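Local structure of Cif (Cell cycle inhibiting factor) (Escherichia coli, 3EFY) at residues A[92-97]-A[144-149]; A[114-119]-A[135-140]. The protein deamidates a glutamine side chain of host NEDD8 to glutamate, which shuts off cullin-RING ubiquitin ligases and halts the host cell cycle. One frame throughout, in Å; residues are numbered along the deposited sequence.

Interaction 1: A[92-97]-A[144-149]; sequences GVTRKL and KMLRKE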
ATOM      1  N   GLY A  92       3.484 -22.339 -14.359  1.00 29.91           N
ATOM      2  CA  GLY A  92       4.146 -23.434 -13.670  1.00 30.10           C
ATOM      3  C   GLY A  92       3.275 -24.636 -13.356  1.00 28.89           C
ATOM      4  O   GLY A  92       2.558 -25.123 -14.219  1.00 29.14           O
ATOM      5  N   VAL A  93       3.370 -25.156 -12.123  1.00 27.27           N
ATOM      6  CA  VAL A  93       2.603 -26.355 -11.732  1.00 26.80           C
ATOM      7  C   VAL A  93       1.115 -26.094 -11.682  1.00 25.29           C
ATOM      8  O   VAL A  93       0.282 -26.872 -12.181  1.00 23.85           O
ATOM      9  CB  VAL A  93       3.066 -26.936 -10.356  1.00 25.84           C
ATOM     10  CG1 VAL A  93       2.212 -28.121  -9.928  1.00 26.57           C
ATOM     11  CG2 VAL A  93       4.567 -27.341 -10.407  1.00 28.26           C
ATOM     12  N   THR A  94       0.741 -24.988 -11.038  1.00 24.41           N
ATOM     13  CA  THR A  94      -0.637 -24.627 -10.841  1.00 24.28           C
ATOM     14  C   THR A  94      -1.114 -23.725 -11.976  1.00 25.40           C
ATOM     15  O   THR A  94      -0.327 -23.024 -12.622  1.00 25.23           O
ATOM     16  CB  THR A  94      -0.735 -23.904  -9.452  1.00 23.52           C
ATOM     17  OG1 THR A  94       0.441 -23.087  -9.309  1.00 24.94           O
ATOM     18  CG2 THR A  94      -0.774 -24.892  -8.356  1.00 22.59           C
ATOM     19  N   ARG A  95      -2.412 -23.722 -12.225  1.00 24.63           N
ATOM     20  CA  ARG A  95      -2.975 -22.934 -13.292  1.00 26.03           C
ATOM     21  C   ARG A  95      -3.208 -21.472 -12.947  1.00 25.09           C
ATOM     22  O   ARG A  95      -3.135 -21.069 -11.752  1.00 23.64           O
ATOM     23  CB  ARG A  95      -4.273 -23.584 -13.765  1.00 26.61           C
ATOM     24  CG  ARG A  95      -5.392 -23.533 -12.773  1.00 26.40           C
ATOM     25  CD  ARG A  95      -6.691 -23.987 -13.400  1.00 29.56           C
ATOM     26  NE  ARG A  95      -7.550 -24.632 -12.441  1.00 27.40           N
ATOM     27  CZ  ARG A  95      -8.864 -24.760 -12.554  1.00 31.56           C
ATOM     28  NH1 ARG A  95      -9.509 -24.312 -13.651  1.00 33.51           N
ATOM     29  NH2 ARG A  95      -9.538 -25.383 -11.593  1.00 30.54           N
ATOM     30  N   LYS A  96      -3.458 -20.646 -13.969  1.00 25.14           N
ATOM     31  CA  LYS A  96      -3.750 -19.219 -13.769  1.00 25.28           C
ATOM     32  C   LYS A  96      -4.913 -19.001 -12.820  1.00 23.79           C
ATOM     33  O   LYS A  96      -5.939 -19.671 -12.931  1.00 24.29           O
ATOM     34  CB  LYS A  96      -4.121 -18.487 -15.088  1.00 26.48           C
ATOM     35  CG  LYS A  96      -4.268 -16.974 -14.915  1.00 30.46           C
ATOM     36  CD  LYS A  96      -4.436 -16.174 -16.225  1.00 35.18           C
ATOM     37  CE  LYS A  96      -4.878 -14.721 -15.951  1.00 38.20           C
ATOM     38  NZ  LYS A  96      -3.785 -13.912 -15.314  1.00 39.48           N
ATOM     39  N   LEU A  97      -4.713 -18.074 -11.879  1.00 22.83           N
ATOM     40  CA  LEU A  97      -5.676 -17.736 -10.838  1.00 22.09           C
ATOM     41  C   LEU A  97      -5.629 -16.261 -10.466  1.00 22.46           C
ATOM     42  O   LEU A  97      -4.606 -15.775  -9.970  1.00 23.36           O
ATOM     43  CB  LEU A  97      -5.365 -18.587  -9.612  1.00 22.01           C
ATOM     44  CG  LEU A  97      -6.153 -18.352  -8.330  1.00 22.12           C
ATOM     45  CD1 LEU A  97      -7.646 -18.775  -8.509  1.00 23.28           C
ATOM     46  CD2 LEU A  97      -5.526 -19.227  -7.227  1.00 19.93           C
ATOM     47  N   LYS A 144      -6.419 -32.666 -12.217  1.00 29.83           N
ATOM     48  CA  LYS A 144      -6.191 -32.689 -13.670  1.00 31.57           C
ATOM     49  C   LYS A 144      -5.722 -31.359 -14.215  1.00 31.63           C
ATOM     50  O   LYS A 144      -5.218 -31.310 -15.346  1.00 32.61           O
ATOM     51  CB  LYS A 144      -7.438 -33.127 -14.436  1.00 32.91           C
ATOM     52  CG  LYS A 144      -7.875 -34.524 -14.061  1.00 36.38           C
ATOM     53  CD  LYS A 144      -9.028 -34.968 -14.899  1.00 41.83           C
ATOM     54  CE  LYS A 144      -9.448 -36.390 -14.536  1.00 44.72           C
ATOM     55  NZ  LYS A 144     -10.802 -36.691 -15.124  1.00 49.11           N
ATOM     56  N   MET A 145      -5.886 -30.272 -13.457  1.00 29.84           N
ATOM     57  CA  MET A 145      -5.416 -28.961 -13.919  1.00 28.61           C
ATOM     58  C   MET A 145      -3.953 -28.692 -13.607  1.00 27.23           C
ATOM     59  O   MET A 145      -3.412 -27.675 -14.067  1.00 27.76           O
ATOM     60  CB  MET A 145      -6.274 -27.830 -13.370  1.00 28.70           C
ATOM     61  CG  MET A 145      -7.725 -27.829 -13.767  1.00 31.49           C
ATOM     62  SD  MET A 145      -7.756 -27.490 -15.539  1.00 41.04           S
ATOM     63  CE  MET A 145      -8.127 -29.126 -16.120  1.00 40.17           C
ATOM     64  N   LEU A 146      -3.306 -29.549 -12.822  1.00 26.41           N
ATOM     65  CA  LEU A 146      -1.929 -29.357 -12.443  1.00 26.39           C
ATOM     66  C   LEU A 146      -1.006 -29.927 -13.474  1.00 26.78           C
ATOM     67  O   LEU A 146      -1.389 -30.815 -14.251  1.00 26.67           O
ATOM     68  CB  LEU A 146      -1.619 -30.032 -11.122  1.00 26.78           C
ATOM     69  CG  LEU A 146      -2.484 -29.544  -9.968  1.00 27.09           C
ATOM     70  CD1 LEU A 146      -2.054 -30.355  -8.726  1.00 26.89           C
ATOM     71  CD2 LEU A 146      -2.378 -28.028  -9.688  1.00 27.35           C
ATOM     72  N   ARG A 147       0.204 -29.424 -13.473  1.00 25.27           N
ATOM     73  CA  ARG A 147       1.270 -29.931 -14.329  1.00 26.87           C
ATOM     74  C   ARG A 147       2.475 -30.339 -13.487  1.00 27.00           C
ATOM     75  O   ARG A 147       3.361 -29.524 -13.216  1.00 26.15           O
ATOM     76  CB  ARG A 147       1.641 -28.877 -15.355  1.00 26.21           C
ATOM     77  CG  ARG A 147       0.531 -28.658 -16.423  1.00 27.22           C
ATOM     78  CD  ARG A 147       1.008 -27.768 -17.521  1.00 26.33           C
ATOM     79  NE  ARG A 147      -0.010 -27.623 -18.557  1.00 27.32           N
ATOM     80  CZ  ARG A 147       0.121 -26.824 -19.610  1.00 26.40           C
ATOM     81  NH1 ARG A 147       1.225 -26.117 -19.795  1.00 28.65           N
ATOM     82  NH2 ARG A 147      -0.863 -26.742 -20.481  1.00 24.46           N
ATOM     83  N   LYS A 148       2.519 -31.610 -13.097  1.00 28.18           N
ATOM     84  CA  LYS A 148       3.574 -32.097 -12.233  1.00 30.82           C
ATOM     85  C   LYS A 148       4.963 -31.911 -12.822  1.00 31.55           C
ATOM     86  O   LYS A 148       5.915 -31.730 -12.074  1.00 32.71           O
ATOM     87  CB  LYS A 148       3.355 -33.552 -11.849  1.00 32.19           C
ATOM     88  CG  LYS A 148       3.765 -34.562 -12.890  1.00 36.65           C
ATOM     89  CD  LYS A 148       3.802 -35.969 -12.249  1.00 42.66           C
ATOM     90  CE  LYS A 148       3.958 -37.045 -13.305  1.00 45.12           C
ATOM     91  NZ  LYS A 148       2.748 -37.042 -14.198  1.00 47.44           N
ATOM     92  N   GLU A 149       5.053 -31.955 -14.170  1.00 31.68           N
ATOM     93  CA  GLU A 149       6.273 -31.662 -14.921  1.00 32.31           C
ATOM     94  C   GLU A 149       6.985 -30.365 -14.543  1.00 31.33           C
ATOM     95  O   GLU A 149       8.194 -30.222 -14.736  1.00 31.30           O
ATOM     96  CB  GLU A 149       5.982 -31.672 -16.471  1.00 32.71           C
ATOM     97  CG  GLU A 149       4.930 -30.669 -17.068  1.00 33.58           C
ATOM     98  CD  GLU A 149       3.497 -31.226 -17.163  1.00 35.06           C
ATOM     99  OE1 GLU A 149       3.149 -32.068 -16.302  1.00 38.19           O
ATOM    100  OE2 GLU A 149       2.727 -30.862 -18.149  1.00 39.04           O
TER
HETATM  101  O   HOH W   1       2.807 -24.563 -17.463  0.50 33.67           O

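Interaction 2: A[114-119]-A[135-140]; sequences DDICNY and TLFDID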
ATOM      1  N   ASP A 114      -1.828 -27.240  10.209  1.00 24.63           N
ATOM      2  CA  ASP A 114      -1.104 -28.490  10.119  1.00 26.24           C
ATOM      3  C   ASP A 114      -1.078 -29.078   8.691  1.00 25.52           C
ATOM      4  O   ASP A 114      -0.119 -29.747   8.343  1.00 25.68           O
ATOM      5  CB  ASP A 114      -1.757 -29.542  11.007  1.00 27.52           C
ATOM      6  CG  ASP A 114      -1.478 -29.345  12.468  1.00 32.30           C
ATOM      7  OD1 ASP A 114      -0.562 -28.598  12.832  1.00 37.40           O
ATOM      8  OD2 ASP A 114      -2.214 -29.978  13.251  1.00 37.41           O
ATOM      9  N   ASP A 115      -2.151 -28.857   7.922  1.00 25.94           N
ATOM     10  CA  ASP A 115      -2.230 -29.423   6.564  1.00 25.52           C
ATOM     11  C   ASP A 115      -1.239 -28.704   5.626  1.00 25.04           C
ATOM     12  O   ASP A 115      -0.571 -29.363   4.795  1.00 25.24           O
ATOM     13  CB  ASP A 115      -3.626 -29.353   6.006  1.00 25.99           C
ATOM     14  CG  ASP A 115      -4.555 -30.427   6.605  1.00 29.18           C
ATOM     15  OD1 ASP A 115      -4.036 -31.435   7.124  1.00 31.25           O
ATOM     16  OD2 ASP A 115      -5.781 -30.232   6.532  1.00 31.62           O
ATOM     17  N   ILE A 116      -1.143 -27.386   5.750  1.00 24.41           N
ATOM     18  CA  ILE A 116      -0.195 -26.659   4.865  1.00 24.55           C
ATOM     19  C   ILE A 116       1.250 -26.959   5.318  1.00 23.33           C
ATOM     20  O   ILE A 116       2.140 -27.111   4.506  1.00 22.92           O
ATOM     21  CB  ILE A 116      -0.532 -25.134   4.705  1.00 26.15           C
ATOM     22  CG1 ILE A 116       0.425 -24.469   3.705  1.00 29.91           C
ATOM     23  CG2 ILE A 116      -0.452 -24.416   6.026  1.00 26.63           C
ATOM     24  CD1 ILE A 116       0.137 -24.746   2.297  1.00 30.47           C
ATOM     25  N   CYS A 117       1.474 -27.086   6.627  1.00 23.95           N
ATOM     26  CA  CYS A 117       2.755 -27.502   7.153  1.00 25.31           C
ATOM     27  C   CYS A 117       3.192 -28.914   6.719  1.00 24.19           C
ATOM     28  O   CYS A 117       4.359 -29.175   6.403  1.00 24.85           O
ATOM     29  CB  CYS A 117       2.784 -27.321   8.676  1.00 25.96           C
ATOM     30  SG  CYS A 117       2.808 -25.551   9.088  1.00 31.86           S
ATOM     31  N   ASN A 118       2.249 -29.834   6.682  1.00 24.43           N
ATOM     32  CA  ASN A 118       2.529 -31.162   6.180  1.00 24.49           C
ATOM     33  C   ASN A 118       2.951 -31.064   4.722  1.00 23.04           C
ATOM     34  O   ASN A 118       3.908 -31.723   4.307  1.00 23.46           O
ATOM     35  CB  ASN A 118       1.304 -32.051   6.288  1.00 25.72           C
ATOM     36  CG  ASN A 118       1.547 -33.457   5.696  1.00 31.12           C
ATOM     37  OD1 ASN A 118       1.047 -33.796   4.613  1.00 35.58           O
ATOM     38  ND2 ASN A 118       2.353 -34.265   6.393  1.00 36.19           N
ATOM     39  N   TYR A 119       2.272 -30.212   3.959  1.00 21.88           N
ATOM     40  CA  TYR A 119       2.671 -29.971   2.557  1.00 22.47           C
ATOM     41  C   TYR A 119       4.131 -29.489   2.459  1.00 21.98           C
ATOM     42  O   TYR A 119       4.930 -30.003   1.660  1.00 22.75           O
ATOM     43  CB  TYR A 119       1.664 -29.000   1.816  1.00 21.35           C
ATOM     44  CG  TYR A 119       2.273 -28.389   0.607  1.00 21.27           C
ATOM     45  CD1 TYR A 119       2.436 -29.129  -0.560  1.00 21.92           C
ATOM     46  CD2 TYR A 119       2.852 -27.112   0.663  1.00 21.77           C
ATOM     47  CE1 TYR A 119       3.097 -28.616  -1.638  1.00 21.78           C
ATOM     48  CE2 TYR A 119       3.495 -26.575  -0.425  1.00 20.21           C
ATOM     49  CZ  TYR A 119       3.616 -27.328  -1.577  1.00 23.12           C
ATOM     50  OH  TYR A 119       4.292 -26.855  -2.651  1.00 23.37           O
ATOM     51  N   THR A 135      -5.708 -29.761  -3.493  1.00 23.46           N
ATOM     52  CA  THR A 135      -6.572 -29.432  -2.357  1.00 23.57           C
ATOM     53  C   THR A 135      -6.228 -28.075  -1.742  1.00 21.97           C
ATOM     54  O   THR A 135      -7.096 -27.300  -1.419  1.00 22.39           O
ATOM     55  CB  THR A 135      -6.548 -30.503  -1.291  1.00 24.66           C
ATOM     56  OG1 THR A 135      -7.172 -31.689  -1.833  1.00 26.58           O
ATOM     57  CG2 THR A 135      -7.339 -30.082  -0.071  1.00 27.06           C
ATOM     58  N   LEU A 136      -4.943 -27.780  -1.699  1.00 21.03           N
ATOM     59  CA  LEU A 136      -4.475 -26.509  -1.118  1.00 21.24           C
ATOM     60  C   LEU A 136      -4.560 -25.322  -2.087  1.00 20.23           C
ATOM     61  O   LEU A 136      -4.944 -24.224  -1.684  1.00 21.79           O
ATOM     62  CB  LEU A 136      -3.047 -26.658  -0.606  1.00 21.23           C
ATOM     63  CG  LEU A 136      -2.903 -27.534   0.651  1.00 23.26           C
ATOM     64  CD1 LEU A 136      -1.439 -27.939   0.908  1.00 25.16           C
ATOM     65  CD2 LEU A 136      -3.550 -26.774   1.864  1.00 25.23           C
ATOM     66  N   PHE A 137      -4.178 -25.542  -3.357  1.00 20.69           N
ATOM     67  CA  PHE A 137      -3.865 -24.411  -4.226  1.00 20.13           C
ATOM     68  C   PHE A 137      -4.809 -24.208  -5.417  1.00 20.86           C
ATOM     69  O   PHE A 137      -4.877 -23.113  -5.955  1.00 20.04           O
ATOM     70  CB  PHE A 137      -2.433 -24.525  -4.763  1.00 21.13           C
ATOM     71  CG  PHE A 137      -1.363 -24.460  -3.690  1.00 19.44           C
ATOM     72  CD1 PHE A 137      -1.010 -23.236  -3.143  1.00 19.39           C
ATOM     73  CD2 PHE A 137      -0.719 -25.601  -3.256  1.00 19.33           C
ATOM     74  CE1 PHE A 137      -0.052 -23.181  -2.110  1.00 18.22           C
ATOM     75  CE2 PHE A 137       0.232 -25.541  -2.269  1.00 20.45           C
ATOM     76  CZ  PHE A 137       0.553 -24.322  -1.688  1.00 18.90           C
ATOM     77  N   ASP A 138      -5.512 -25.279  -5.833  1.00 20.91           N
ATOM     78  CA  ASP A 138      -6.423 -25.167  -6.983  1.00 21.70           C
ATOM     79  C   ASP A 138      -7.828 -24.693  -6.582  1.00 21.32           C
ATOM     80  O   ASP A 138      -8.408 -25.180  -5.627  1.00 21.68           O
ATOM     81  CB  ASP A 138      -6.459 -26.478  -7.768  1.00 21.95           C
ATOM     82  CG  ASP A 138      -7.166 -26.299  -9.122  1.00 22.49           C
ATOM     83  OD1 ASP A 138      -6.566 -25.709 -10.046  1.00 24.16           O
ATOM     84  OD2 ASP A 138      -8.374 -26.602  -9.190  1.00 24.74           O
ATOM     85  N   ILE A 139      -8.388 -23.745  -7.321  1.00 21.84           N
ATOM     86  CA  ILE A 139      -9.656 -23.135  -6.972  1.00 22.69           C
ATOM     87  C   ILE A 139     -10.812 -24.168  -6.900  1.00 24.96           C
ATOM     88  O   ILE A 139     -11.749 -24.011  -6.122  1.00 25.40           O
ATOM     89  CB  ILE A 139     -10.001 -21.960  -7.910  1.00 23.97           C
ATOM     90  CG1 ILE A 139     -11.071 -21.065  -7.271  1.00 25.90           C
ATOM     91  CG2 ILE A 139     -10.313 -22.470  -9.332  1.00 24.72           C
ATOM     92  CD1 ILE A 139     -11.365 -19.748  -7.948  1.00 28.01           C
ATOM     93  N   ASP A 140     -10.688 -25.196  -7.724  1.00 25.21           N
ATOM     94  CA  ASP A 140     -11.658 -26.293  -7.783  1.00 26.07           C
ATOM     95  C   ASP A 140     -11.172 -27.578  -7.112  1.00 26.18           C
ATOM     96  O   ASP A 140     -11.875 -28.610  -7.124  1.00 26.96           O
ATOM     97  CB  ASP A 140     -12.001 -26.607  -9.259  1.00 26.31           C
ATOM     98  CG  ASP A 140     -12.685 -25.472  -9.974  1.00 28.54           C
ATOM     99  OD1 ASP A 140     -13.498 -24.743  -9.351  1.00 31.95           O
ATOM    100  OD2 ASP A 140     -12.421 -25.326 -11.207  1.00 31.61           O
TER

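Interaction 1: A[92-97]-A[144-149]
R95 and M145 meet at a slant, M145 CG lying over one face of the guanidinium. M145 CG sits 3.4 Å above that plane, over its centre, and M145 CB is 3.6 Å from R95 NE. R95 CG lies between its own backbone N and carbonyl carbon (chi1 68°). Farther out, NE forms a salt bridge with D138, NH2 another with D140. Methionine carbon thus packs on the flat of a cation whose NE and NH2 are engaged by carboxylates. In M145, chi2 (-67°) turns SD aside, 4.1 Å from R95 NH1. T94 and L146 lie side by side and point the same way, with T94 CG2 3.8 Å from L146 CD2. Both reach helix 130-137, T94 touching F137 and L146 touching L130 and I133.

Here two loops close on each other, the second containing short 3-10 turns: the one after strand 81-85 and the one after helix 130-137 of the Cif catalytic domain. The T94 side chain is about 6 Å from that of Q86, an active-site residue, and T94 OG1 is hydrogen-bonded to D88.

At the V93 end backbone polarity takes over. R147 N donates to V93 O at 2.9 Å, while L146 CA brings a C-H to the same oxygen at 3.3 Å. Both V93 methyls, CG1 and CG2, come to 3.8 Å from R147 O. A water weakly bridges G92 O and R147 NH1.

Interaction 2: A[114-119]-A[135-140]
Two neighbouring helices of the Cif catalytic domain, 113-124 and 130-137, pack here through an aromatic pair and two aliphatic side chains. F137 presents its edge to the face of Y119 in a T-shaped stack, the centroids 5.3 Å apart and the planes at 71°. F137 CE2 stands 3.8 Å above the tyrosine plane, offset toward the rim on the CE2 and CZ side. Beside the stack, L136 CD1 pushes against the root of the same tyrosine, 3.4 Å from Y119 CB and a little farther from Y119 CG. I116 CD1 touches both L136 and F137: CG1 is anti to the backbone N (chi1 -176°), and CD1 lies 3.8 Å from L136 CD1 and 4.0 Å from F137 CZ. Beyond these segments Y119 OH is hydrogen-bonded to D61, and F137 makes a second edge-to-face pair with Y68. F137 O accepts from the side chain of the active-site residue Q86, while D138, just past the helix, forms an Asx turn by accepting from D140 N. Between the helices, then, cohesion comes from dispersion and from ring C-H groups facing a pi cloud, and the tyrosine's polar end is satisfied away from this apolar interface.

In the fold
Interaction 2 is buried and joins two helices, whereas interaction 1 is partly exposed and joins two loops, farther from the centre of the chain. Their chemistry follows: apolar contacts alone across interaction 2; in interaction 1, apolar packing mixed with a backbone hydrogen bond, a weak water bridge and a charged side chain. Along the chain, interaction 2 is nested within the loop that interaction 1 closes. Residues 138-140 connect them directly, with R95 as the shared ionic partner and L97 packing on I139. Both contacts also come near H66 and Q86 of the active site, through T94 in one and F137 in the other.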